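PDB 3GWZ: mitomycin biosynthesis 6-O-methyltransferase from Streptomyces lavendulae, which transfers the methyl group of S-adenosyl-L-methionine to the 6-hydroxyl of demethylated mitomycins A and B, completing the quinone methoxy group of these anticancer agents. Local coordinates for residues T205-G210 with D267-Y272; F261-P266 with V286-R291; L273-L278 with L304-L309. One frame throughout, in Å; residues are numbered along the deposited sequence.

Contact 1: residues T205-G210 with D267-Y272; sequences TAVDIG and DGADVY. With SAH (S-adenosyl-L-homocysteine), chain G.
Thr205 and Asp270 grip each other where two parallel strands come together. The backbone N-H of Asp270 reaches Thr205 OG1, with 3.0 Å between Asp270 N and that oxygen, and also makes a weak bond to Thr205 O. In return Asp270 OD2 accepts from Thr205 N at 3.3 Å, the donor standing above the carboxylate plane. The same OD2 takes a bond from Ala204 N and OD1 forms a salt bridge with Lys298, so the carboxylate is fixed from several directions. Threonine suits this place because its short beta-hydroxyl, with chi1 at 55°, is held close to the strand, where OG1 can accept the N-H of Asp270 across the contact.

Beyond this clasp the regular ladder begins. Val271 N donates to Thr205 O at 3.1 Å, and Val207 N to Val271 O at 2.9 Å, pairing Ala206 with Val271 and Val207 with Tyr272. These are central parallel strands of the Rossmann-like sheet of class I methyltransferases. Strand 205-209 ends at the glycine-rich turn, where Gly210 O accepts a bond of 2.7 Å from the amino N of S-adenosyl-L-homocysteine; the positive phi of Gly210 favours a residue without a side chain. Tyr272 OH accepts an almost straight bond from Ala269 N, 2.9 Å away, and is also hydrogen-bonded to Pro266 O, which ties the loop before the strand to the ring.

On the sheet face of Ala206 and Val271 the packing is tight, Ala206 CB lying 3.4 Å from Val271 CG1, and the small methyl fits beside the branched valine. On the other face Val207 lies alongside Tyr272, its CB 3.7 Å from Tyr272 CD1, while CG2 touches the methyl of Ala269. Ile209 CD1 meets the ring obliquely.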
loop_
_atom_site.group_PDB
_atom_site.type_symbol
_atom_site.label_atom_id
_atom_site.label_comp_id
_atom_site.label_asym_id
_atom_site.label_seq_id
_atom_site.Cartn_x
_atom_site.Cartn_y
_atom_site.Cartn_z
ATOM N N THR A 205 21.922 8.671 30.605
ATOM C CA THR A 205 20.476 8.488 30.694
ATOM C C THR A 205 19.718 9.671 30.121
ATOM O O THR A 205 20.124 10.821 30.287
ATOM C CB THR A 205 20.007 8.321 32.141
ATOM O OG1 THR A 205 20.466 9.437 32.911
ATOM C CG2 THR A 205 20.546 7.008 32.751
ATOM N N ALA A 206 18.599 9.372 29.466
ATOM C CA ALA A 206 17.719 10.392 28.895
ATOM C C ALA A 206 16.261 10.094 29.257
ATOM O O ALA A 206 15.857 8.932 29.375
ATOM C CB ALA A 206 17.885 10.432 27.393
ATOM N N VAL A 207 15.471 11.144 29.445
ATOM C CA VAL A 207 14.053 10.970 29.708
ATOM C C VAL A 207 13.244 11.839 28.742
ATOM O O VAL A 207 13.475 13.045 28.653
ATOM C CB VAL A 207 13.695 11.363 31.149
ATOM C CG1 VAL A 207 12.189 11.365 31.331
ATOM C CG2 VAL A 207 14.367 10.418 32.154
ATOM N N ASP A 208 12.322 11.227 28.005
ATOM C CA ASP A 208 11.453 12.004 27.118
ATOM C C ASP A 208 10.089 12.191 27.751
ATOM O O ASP A 208 9.316 11.235 27.909
ATOM C CB ASP A 208 11.288 11.353 25.738
ATOM C CG ASP A 208 10.703 12.323 24.707
ATOM O OD1 ASP A 208 10.408 13.477 25.081
ATOM O OD2 ASP A 208 10.551 11.947 23.526
ATOM N N ILE A 209 9.799 13.438 28.091
ATOM C CA ILE A 209 8.590 13.784 28.809
ATOM C C ILE A 209 7.444 14.059 27.843
ATOM O O ILE A 209 7.525 14.983 27.046
ATOM C CB ILE A 209 8.827 15.036 29.656
ATOM C CG1 ILE A 209 10.048 14.842 30.562
ATOM C CG2 ILE A 209 7.578 15.373 30.472
ATOM C CD1 ILE A 209 10.678 16.146 30.999
ATOM N N GLY A 210 6.373 13.268 27.925
ATOM C CA GLY A 210 5.277 13.390 26.970
ATOM C C GLY A 210 5.763 13.058 25.566
ATOM O O GLY A 210 5.451 13.763 24.597
ATOM N N ASP A 267 13.534 11.093 38.444
ATOM C CA ASP A 267 14.600 11.876 39.033
ATOM C C ASP A 267 16.001 11.469 38.551
ATOM O O ASP A 267 16.282 10.291 38.312
ATOM C CB ASP A 267 14.504 11.788 40.563
ATOM C CG ASP A 267 15.619 12.530 41.259
ATOM O OD1 ASP A 267 15.634 13.780 41.202
ATOM O OD2 ASP A 267 16.481 11.860 41.871
ATOM N N GLY A 268 16.869 12.465 38.396
ATOM C CA GLY A 268 18.290 12.232 38.215
ATOM C C GLY A 268 18.806 11.732 36.876
ATOM O O GLY A 268 19.836 11.065 36.835
ATOM N N ALA A 269 18.125 12.050 35.778
ATOM C CA ALA A 269 18.664 11.708 34.459
ATOM C C ALA A 269 19.641 12.777 33.978
ATOM O O ALA A 269 19.595 13.914 34.437
ATOM C CB ALA A 269 17.531 11.524 33.439
ATOM N N ASP A 270 20.509 12.414 33.038
ATOM C CA ASP A 270 21.453 13.358 32.445
ATOM C C ASP A 270 20.784 14.362 31.500
ATOM O O ASP A 270 21.138 15.544 31.468
ATOM C CB ASP A 270 22.544 12.602 31.681
ATOM C CG ASP A 270 23.447 11.790 32.600
ATOM O OD1 ASP A 270 23.651 12.217 33.757
ATOM O OD2 ASP A 270 23.953 10.735 32.162
ATOM N N VAL A 271 19.833 13.894 30.705
ATOM C CA VAL A 271 19.172 14.801 29.775
ATOM C C VAL A 271 17.668 14.552 29.767
ATOM O O VAL A 271 17.209 13.402 29.711
ATOM C CB VAL A 271 19.780 14.709 28.350
ATOM C CG1 VAL A 271 19.664 13.286 27.807
ATOM C CG2 VAL A 271 19.115 15.714 27.402
ATOM N N TYR A 272 16.904 15.636 29.866
ATOM C CA TYR A 272 15.458 15.563 29.741
ATOM C C TYR A 272 15.051 16.187 28.416
ATOM O O TYR A 272 15.627 17.192 27.995
ATOM C CB TYR A 272 14.783 16.293 30.905
ATOM C CG TYR A 272 15.005 15.585 32.222
ATOM C CD1 TYR A 272 14.064 14.693 32.714
ATOM C CD2 TYR A 272 16.176 15.777 32.951
ATOM C CE1 TYR A 272 14.270 14.016 33.900
ATOM C CE2 TYR A 272 16.392 15.111 34.149
ATOM C CZ TYR A 272 15.443 14.232 34.616
ATOM O OH TYR A 272 15.648 13.564 35.807
HETATM N N SAH G . 6.537 14.561 22.223
HETATM C CA SAH G . 5.659 13.926 21.181
HETATM C CB SAH G . 4.155 14.202 21.378
HETATM C CG SAH G . 3.723 15.681 21.380
HETATM S SD SAH G . 1.945 15.849 21.485
HETATM C C SAH G . 6.082 14.401 19.820
HETATM O O SAH G . 5.715 13.783 18.815
HETATM O OXT SAH G . 6.803 15.400 19.688
HETATM C "C5'" SAH G . 1.773 16.151 23.233
HETATM C "C4'" SAH G . 1.754 14.867 24.089
HETATM O "O4'" SAH G . 1.543 15.134 25.495
HETATM C "C3'" SAH G . 0.701 13.817 23.718
HETATM O "O3'" SAH G . 1.367 12.638 23.239
HETATM C "C2'" SAH G . -0.047 13.495 25.015
HETATM O "O2'" SAH G . -0.277 12.095 25.219
HETATM C "C1'" SAH G . 0.921 13.967 26.074
HETATM N N9 SAH G . 0.296 14.386 27.348
HETATM C C8 SAH G . -0.735 15.249 27.492
HETATM N N7 SAH G . -1.024 15.429 28.807
HETATM C C5 SAH G . -0.147 14.677 29.514
HETATM C C6 SAH G . 0.117 14.417 30.942
HETATM N N6 SAH G . -0.655 15.029 31.872
HETATM N N1 SAH G . 1.124 13.560 31.266
HETATM C C2 SAH G . 1.874 12.966 30.326
HETATM N N3 SAH G . 1.692 13.161 29.003
HETATM C C4 SAH G . 0.718 13.991 28.551
#

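Contact 2: residues F261-P266 with V286-R291; sequences FFETIP and VVRILR. With SAH (S-adenosyl-L-homocysteine), chain G.
Ile289 reaches from its helix into the notch between Phe261 and Phe262, and around it the contact is close. Its CD1 methyl lies 3.7 Å from Phe261 CE1, and its CG1 is 3.8 Å from Phe262 CE1, both approaches oblique to the rings. The CG1-CD1 branch of isoleucine is long enough to touch both rings, CG1 meeting Phe262 and CD1 meeting Phe261. Phe261 is pressed from another direction by the adenine of S-adenosyl-L-homocysteine, whose C6 sits 3.4 Å above the centre of the phenyl plane. A chi1 of 52° places the Phe261 ring between its own backbone N and carbonyl carbon, over the purine, while the backbone N of the same residue donates to adenine N1 at 3.0 Å. Phe261 thus reads the base edge with its main chain and covers the base with its side chain, in keeping with its role in binding S-adenosyl-L-methionine. Equally close is the guanidinium of Arg288, exposed though it is: it spreads over one face of Phe262, the two planes only 19° apart, with Phe262 CD1 3.5 Å above the middle of the guanidinium. A bend at chi3 lays the group flat there, and a salt bridge from NH1 to Asp285 helps to hold it.

Toward solvent the fit is looser. Glu263 stays beyond salt-bridge range, its OE2 4.5 Å from Arg288 NH2, so attraction between these exposed charges is probably weak. A water bridges the backbones, donating to Phe261 O and to Arg288 O, each 3.0 Å away.

The loop lies between strand 205-209, whose Ile209 touches Phe261 and Ile265, and helix 283-296, which offers Ile293 to Ile265; the helix in turn packs against helix 336-344 through Val286 on Leu342 and Leu290 on Leu343.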
loop_
_atom_site.group_PDB
_atom_site.type_symbol
_atom_site.label_atom_id
_atom_site.label_comp_id
_atom_site.label_asym_id
_atom_site.label_seq_id
_atom_site.Cartn_x
_atom_site.Cartn_y
_atom_site.Cartn_z
ATOM N N PHE A 261 2.826 14.024 33.695
ATOM C CA PHE A 261 3.959 14.929 33.938
ATOM C C PHE A 261 3.645 16.103 34.878
ATOM O O PHE A 261 4.543 16.870 35.252
ATOM C CB PHE A 261 4.663 15.384 32.636
ATOM C CG PHE A 261 3.736 15.957 31.584
ATOM C CD1 PHE A 261 2.875 16.999 31.881
ATOM C CD2 PHE A 261 3.769 15.476 30.282
ATOM C CE1 PHE A 261 2.033 17.535 30.906
ATOM C CE2 PHE A 261 2.935 16.013 29.301
ATOM C CZ PHE A 261 2.064 17.040 29.617
ATOM N N PHE A 262 2.390 16.232 35.291
ATOM C CA PHE A 262 2.060 17.217 36.326
ATOM C C PHE A 262 2.331 16.653 37.719
ATOM O O PHE A 262 2.359 17.392 38.703
ATOM C CB PHE A 262 0.601 17.654 36.242
ATOM C CG PHE A 262 0.306 18.554 35.083
ATOM C CD1 PHE A 262 0.754 19.864 35.074
ATOM C CD2 PHE A 262 -0.436 18.089 34.007
ATOM C CE1 PHE A 262 0.472 20.701 33.994
ATOM C CE2 PHE A 262 -0.719 18.912 32.935
ATOM C CZ PHE A 262 -0.266 20.216 32.927
ATOM N N GLU A 263 2.526 15.342 37.790
ATOM C CA GLU A 263 2.703 14.661 39.066
ATOM C C GLU A 263 4.071 14.008 39.168
ATOM O O GLU A 263 4.636 13.915 40.255
ATOM C CB GLU A 263 1.618 13.603 39.261
ATOM C CG GLU A 263 0.194 14.156 39.284
ATOM C CD GLU A 263 0.014 15.337 40.238
ATOM O OE1 GLU A 263 0.677 15.372 41.301
ATOM O OE2 GLU A 263 -0.800 16.234 39.924
ATOM N N THR A 264 4.607 13.568 38.032
ATOM C CA THR A 264 5.810 12.743 38.029
ATOM C C THR A 264 6.814 13.112 36.945
ATOM O O THR A 264 6.456 13.246 35.772
ATOM C CB THR A 264 5.438 11.262 37.832
ATOM O OG1 THR A 264 4.480 10.875 38.824
ATOM C CG2 THR A 264 6.670 10.372 37.929
ATOM N N ILE A 265 8.073 13.272 37.346
ATOM C CA ILE A 265 9.193 13.322 36.411
ATOM C C ILE A 265 10.306 12.476 37.011
ATOM O O ILE A 265 10.746 12.754 38.121
ATOM C CB ILE A 265 9.741 14.752 36.232
ATOM C CG1 ILE A 265 8.662 15.691 35.685
ATOM C CG2 ILE A 265 10.945 14.741 35.306
ATOM C CD1 ILE A 265 8.313 15.444 34.232
ATOM N N PRO A 266 10.757 11.434 36.291
ATOM C CA PRO A 266 11.823 10.572 36.819
ATOM C C PRO A 266 13.035 11.383 37.249
ATOM O O PRO A 266 13.521 12.238 36.504
ATOM C CB PRO A 266 12.191 9.694 35.622
ATOM C CG PRO A 266 10.941 9.643 34.807
ATOM C CD PRO A 266 10.278 10.983 34.976
ATOM N N VAL A 286 2.653 25.510 32.247
ATOM C CA VAL A 286 4.043 25.319 31.835
ATOM C C VAL A 286 4.976 25.439 33.037
ATOM O O VAL A 286 5.925 24.668 33.184
ATOM C CB VAL A 286 4.486 26.325 30.757
ATOM C CG1 VAL A 286 6.016 26.321 30.640
ATOM C CG2 VAL A 286 3.838 25.987 29.417
ATOM N N VAL A 287 4.707 26.408 33.900
ATOM C CA VAL A 287 5.533 26.567 35.091
ATOM C C VAL A 287 5.429 25.342 35.993
ATOM O O VAL A 287 6.429 24.894 36.558
ATOM C CB VAL A 287 5.200 27.874 35.855
ATOM C CG1 VAL A 287 5.797 27.855 37.266
ATOM C CG2 VAL A 287 5.705 29.079 35.069
ATOM N N ARG A 288 4.228 24.783 36.114
ATOM C CA ARG A 288 4.045 23.560 36.894
ATOM C C ARG A 288 4.944 22.451 36.359
ATOM O O ARG A 288 5.635 21.770 37.121
ATOM C CB ARG A 288 2.583 23.093 36.872
ATOM C CG ARG A 288 1.611 23.999 37.619
ATOM C CD ARG A 288 0.158 23.575 37.352
ATOM N NE ARG A 288 -0.148 22.295 37.978
ATOM C CZ ARG A 288 -1.133 21.483 37.601
ATOM N NH1 ARG A 288 -1.930 21.805 36.585
ATOM N NH2 ARG A 288 -1.320 20.340 38.247
ATOM N N ILE A 289 4.934 22.264 35.044
ATOM C CA ILE A 289 5.747 21.218 34.435
ATOM C C ILE A 289 7.234 21.490 34.653
ATOM O O ILE A 289 7.979 20.609 35.081
ATOM C CB ILE A 289 5.448 21.068 32.913
ATOM C CG1 ILE A 289 4.009 20.600 32.701
ATOM C CG2 ILE A 289 6.403 20.070 32.275
ATOM C CD1 ILE A 289 3.479 20.870 31.288
ATOM N N LEU A 290 7.653 22.722 34.380
ATOM C CA LEU A 290 9.063 23.086 34.431
ATOM C C LEU A 290 9.617 22.938 35.843
ATOM O O LEU A 290 10.758 22.504 36.040
ATOM C CB LEU A 290 9.253 24.525 33.947
ATOM C CG LEU A 290 9.028 24.748 32.454
ATOM C CD1 LEU A 290 9.178 26.228 32.106
ATOM C CD2 LEU A 290 10.005 23.886 31.649
ATOM N N ARG A 291 8.808 23.315 36.823
ATOM C CA ARG A 291 9.248 23.250 38.212
ATOM C C ARG A 291 9.476 21.801 38.638
ATOM O O ARG A 291 10.453 21.500 39.325
ATOM C CB ARG A 291 8.254 23.960 39.141
ATOM C CG ARG A 291 8.409 25.479 39.142
ATOM C CD ARG A 291 7.411 26.180 40.061
ATOM N NE ARG A 291 7.583 27.634 40.017
ATOM C CZ ARG A 291 6.725 28.514 40.527
ATOM N NH1 ARG A 291 5.615 28.101 41.130
ATOM N NH2 ARG A 291 6.974 29.814 40.429
HETATM N N SAH G . 6.537 14.561 22.223
HETATM C CA SAH G . 5.659 13.926 21.181
HETATM C CB SAH G . 4.155 14.202 21.378
HETATM C CG SAH G . 3.723 15.681 21.380
HETATM S SD SAH G . 1.945 15.849 21.485
HETATM C C SAH G . 6.082 14.401 19.820
HETATM O O SAH G . 5.715 13.783 18.815
HETATM O OXT SAH G . 6.803 15.400 19.688
HETATM C "C5'" SAH G . 1.773 16.151 23.233
HETATM C "C4'" SAH G . 1.754 14.867 24.089
HETATM O "O4'" SAH G . 1.543 15.134 25.495
HETATM C "C3'" SAH G . 0.701 13.817 23.718
HETATM O "O3'" SAH G . 1.367 12.638 23.239
HETATM C "C2'" SAH G . -0.047 13.495 25.015
HETATM O "O2'" SAH G . -0.277 12.095 25.219
HETATM C "C1'" SAH G . 0.921 13.967 26.074
HETATM N N9 SAH G . 0.296 14.386 27.348
HETATM C C8 SAH G . -0.735 15.249 27.492
HETATM N N7 SAH G . -1.024 15.429 28.807
HETATM C C5 SAH G . -0.147 14.677 29.514
HETATM C C6 SAH G . 0.117 14.417 30.942
HETATM N N6 SAH G . -0.655 15.029 31.872
HETATM N N1 SAH G . 1.124 13.560 31.266
HETATM C C2 SAH G . 1.874 12.966 30.326
HETATM N N3 SAH G . 1.692 13.161 29.003
HETATM C C4 SAH G . 0.718 13.991 28.551
HETATM O O HOH W 1 4.532 18.955 37.368
#

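Contact 3: residues L273-L278 with L304-L309; sequences LIKHVL and LVIDNL. With SAH (S-adenosyl-L-homocysteine), chain G.
The imidazole of His276 has Ile306 O over one face, while Asp307 OD1, Asn308 OD1 and a carboxylate oxygen of S-adenosyl-L-homocysteine lie around its edge. ND1 donates to Asp307 OD1 at 2.8 Å, the acceptor nearly in the ring plane; the carboxylate is turned by 68° to the ring, so the N-H arrives from above its plane. Asn308 N also donates to OD1, on the anti side. Asn308 OD1 approaches His276 CE1 to 3.3 Å, its ND2 being held by Glu333; NE2 of the histidine is hydrogen-bonded to Glu190. With OD1 served by these two donors, the buried Asp307 OD2 accepts a weak bond from His279 N and another from a water, 2.8 Å away, that also donates to Ile274 O and accepts from Val277 N, stitching turn to strand.

The two strands are neighbours in a beta-alpha-beta crossover, running parallel at 9° and joined through helix 283-296. Ile306 N donates to Ile274 O, and His276 N to Ile306 O, each at 2.9 Å. At the carboxyl ends of the strands the cofactor and substrate sites meet: Asn308 binds substrate, and His279, the probable proton acceptor, has its ring against that of His276. Bent at chi3 and chi4, Lys275 carries NZ to 2.7 Å from OXT of S-adenosyl-L-homocysteine; Glu190 and Ser187 also hold NZ, and the aliphatic CD rests on Ile306 CG2. On the face bearing Ile274 and Val305 their CG2 methyls meet at 3.7 Å, and the side chain of Leu278 crosses that of Val305 at about a right angle, CD1 touching CG2.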
loop_
_atom_site.group_PDB
_atom_site.type_symbol
_atom_site.label_atom_id
_atom_site.label_comp_id
_atom_site.label_asym_id
_atom_site.label_seq_id
_atom_site.Cartn_x
_atom_site.Cartn_y
_atom_site.Cartn_z
ATOM N N LEU A 273 14.074 15.584 27.752
ATOM C CA LEU A 273 13.608 16.109 26.477
ATOM C C LEU A 273 12.112 16.350 26.578
ATOM O O LEU A 273 11.395 15.564 27.190
ATOM C CB LEU A 273 13.909 15.135 25.339
ATOM C CG LEU A 273 15.383 14.864 25.008
ATOM C CD1 LEU A 273 15.964 13.878 25.993
ATOM C CD2 LEU A 273 15.514 14.323 23.600
ATOM N N ILE A 274 11.648 17.447 25.991
ATOM C CA ILE A 274 10.222 17.775 25.996
ATOM C C ILE A 274 9.888 18.486 24.680
ATOM O O ILE A 274 10.208 19.648 24.486
ATOM C CB ILE A 274 9.825 18.588 27.253
ATOM C CG1 ILE A 274 8.305 18.752 27.352
ATOM C CG2 ILE A 274 10.528 19.949 27.295
ATOM C CD1 ILE A 274 7.836 19.165 28.759
ATOM N N LYS A 275 9.277 17.750 23.761
ATOM C CA LYS A 275 9.103 18.221 22.390
ATOM C C LYS A 275 7.625 18.356 22.072
ATOM O O LYS A 275 6.877 17.390 22.225
ATOM C CB LYS A 275 9.751 17.226 21.410
ATOM C CG LYS A 275 9.532 17.555 19.940
ATOM C CD LYS A 275 10.485 16.783 19.019
ATOM C CE LYS A 275 10.034 15.340 18.774
ATOM N NZ LYS A 275 8.810 15.242 17.917
ATOM N N HIS A 276 7.222 19.553 21.642
ATOM C CA HIS A 276 5.845 19.852 21.266
ATOM C C HIS A 276 4.873 19.510 22.389
ATOM O O HIS A 276 3.762 19.017 22.152
ATOM C CB HIS A 276 5.463 19.131 19.966
ATOM C CG HIS A 276 6.233 19.602 18.773
ATOM N ND1 HIS A 276 6.506 20.935 18.544
ATOM C CD2 HIS A 276 6.785 18.921 17.740
ATOM C CE1 HIS A 276 7.196 21.054 17.423
ATOM N NE2 HIS A 276 7.377 19.846 16.915
ATOM N N VAL A 277 5.303 19.767 23.616
ATOM C CA VAL A 277 4.436 19.567 24.764
ATOM C C VAL A 277 4.073 20.913 25.369
ATOM O O VAL A 277 2.895 21.224 25.544
ATOM C CB VAL A 277 5.076 18.629 25.823
ATOM C CG1 VAL A 277 4.347 18.751 27.178
ATOM C CG2 VAL A 277 5.051 17.191 25.331
ATOM N N LEU A 278 5.081 21.732 25.665
ATOM C CA LEU A 278 4.821 22.968 26.393
ATOM C C LEU A 278 3.889 23.896 25.623
ATOM O O LEU A 278 3.140 24.652 26.225
ATOM C CB LEU A 278 6.119 23.687 26.757
ATOM C CG LEU A 278 7.012 22.874 27.693
ATOM C CD1 LEU A 278 8.270 23.656 28.035
ATOM C CD2 LEU A 278 6.241 22.485 28.963
ATOM N N LEU A 304 16.193 19.825 27.250
ATOM C CA LEU A 304 15.988 20.313 25.893
ATOM C C LEU A 304 14.506 20.557 25.644
ATOM O O LEU A 304 13.734 19.619 25.467
ATOM C CB LEU A 304 16.504 19.315 24.853
ATOM C CG LEU A 304 17.940 18.812 25.021
ATOM C CD1 LEU A 304 18.318 17.921 23.838
ATOM C CD2 LEU A 304 18.913 19.980 25.159
ATOM N N VAL A 305 14.110 21.822 25.634
ATOM C CA VAL A 305 12.776 22.162 25.206
ATOM C C VAL A 305 12.812 22.247 23.682
ATOM O O VAL A 305 13.518 23.068 23.113
ATOM C CB VAL A 305 12.294 23.489 25.824
ATOM C CG1 VAL A 305 11.001 23.935 25.141
ATOM C CG2 VAL A 305 12.064 23.311 27.315
ATOM N N ILE A 306 12.076 21.363 23.022
ATOM C CA ILE A 306 12.097 21.300 21.568
ATOM C C ILE A 306 10.732 21.715 21.043
ATOM O O ILE A 306 9.753 20.987 21.185
ATOM C CB ILE A 306 12.479 19.886 21.092
ATOM C CG1 ILE A 306 13.829 19.494 21.712
ATOM C CG2 ILE A 306 12.535 19.820 19.568
ATOM C CD1 ILE A 306 14.186 18.025 21.559
ATOM N N ASP A 307 10.648 22.906 20.472
ATOM C CA ASP A 307 9.332 23.392 20.070
ATOM C C ASP A 307 9.412 24.429 18.962
ATOM O O ASP A 307 10.501 24.804 18.515
ATOM C CB ASP A 307 8.553 23.930 21.284
ATOM C CG ASP A 307 7.142 23.345 21.381
ATOM O OD1 ASP A 307 6.506 23.146 20.321
ATOM O OD2 ASP A 307 6.665 23.080 22.513
ATOM N N ASN A 308 8.243 24.850 18.494
ATOM C CA ASN A 308 8.154 25.881 17.483
ATOM C C ASN A 308 8.400 27.217 18.172
ATOM O O ASN A 308 7.723 27.544 19.141
ATOM C CB ASN A 308 6.771 25.841 16.823
ATOM C CG ASN A 308 6.424 24.455 16.275
ATOM O OD1 ASN A 308 7.258 23.798 15.658
ATOM N ND2 ASN A 308 5.192 24.008 16.507
ATOM N N LEU A 309 9.387 27.972 17.709
ATOM C CA LEU A 309 9.644 29.279 18.302
ATOM C C LEU A 309 9.191 30.404 17.389
ATOM O O LEU A 309 9.468 30.391 16.193
ATOM C CB LEU A 309 11.123 29.456 18.665
ATOM C CG LEU A 309 11.456 29.163 20.134
ATOM C CD1 LEU A 309 11.012 27.769 20.502
ATOM C CD2 LEU A 309 12.935 29.341 20.405
HETATM N N SAH G . 6.537 14.561 22.223
HETATM C CA SAH G . 5.659 13.926 21.181
HETATM C CB SAH G . 4.155 14.202 21.378
HETATM C CG SAH G . 3.723 15.681 21.380
HETATM S SD SAH G . 1.945 15.849 21.485
HETATM C C SAH G . 6.082 14.401 19.820
HETATM O O SAH G . 5.715 13.783 18.815
HETATM O OXT SAH G . 6.803 15.400 19.688
HETATM C "C5'" SAH G . 1.773 16.151 23.233
HETATM C "C4'" SAH G . 1.754 14.867 24.089
HETATM O "O4'" SAH G . 1.543 15.134 25.495
HETATM C "C3'" SAH G . 0.701 13.817 23.718
HETATM O "O3'" SAH G . 1.367 12.638 23.239
HETATM C "C2'" SAH G . -0.047 13.495 25.015
HETATM O "O2'" SAH G . -0.277 12.095 25.219
HETATM C "C1'" SAH G . 0.921 13.967 26.074
HETATM N N9 SAH G . 0.296 14.386 27.348
HETATM C C8 SAH G . -0.735 15.249 27.492
HETATM N N7 SAH G . -1.024 15.429 28.807
HETATM C C5 SAH G . -0.147 14.677 29.514
HETATM C C6 SAH G . 0.117 14.417 30.942
HETATM N N6 SAH G . -0.655 15.029 31.872
HETATM N N1 SAH G . 1.124 13.560 31.266
HETATM C C2 SAH G . 1.874 12.966 30.326
HETATM N N3 SAH G . 1.692 13.161 29.003
HETATM C C4 SAH G . 0.718 13.991 28.551
HETATM O O HOH W 2 7.793 21.317 24.335
#

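How the contacts relate
All three contacts touch the same molecule of S-adenosyl-L-homocysteine. Contact 1 and contact 3 share strand 271-275, and their centres lie about 14 Å apart; probable hydrogen bonds from Leu273 N to Val207 O and from Leu304 N to Tyr272 O, both 2.8 Å, carry the sheet from one to the other. Contact 2 sits on one face of that sheet, about 12 Å between centres from contact 1: Ile209 CG2 packs 3.6 Å from Phe261 CB. It meets contact 3 where Ile289 CG2 lies 3.9 Å from Ile274 CD1. Contacts 1 and 3 hold the amino acid end of the ligand, contact 2 its adenine, and contact 3 also contributes Asn308 to the substrate site.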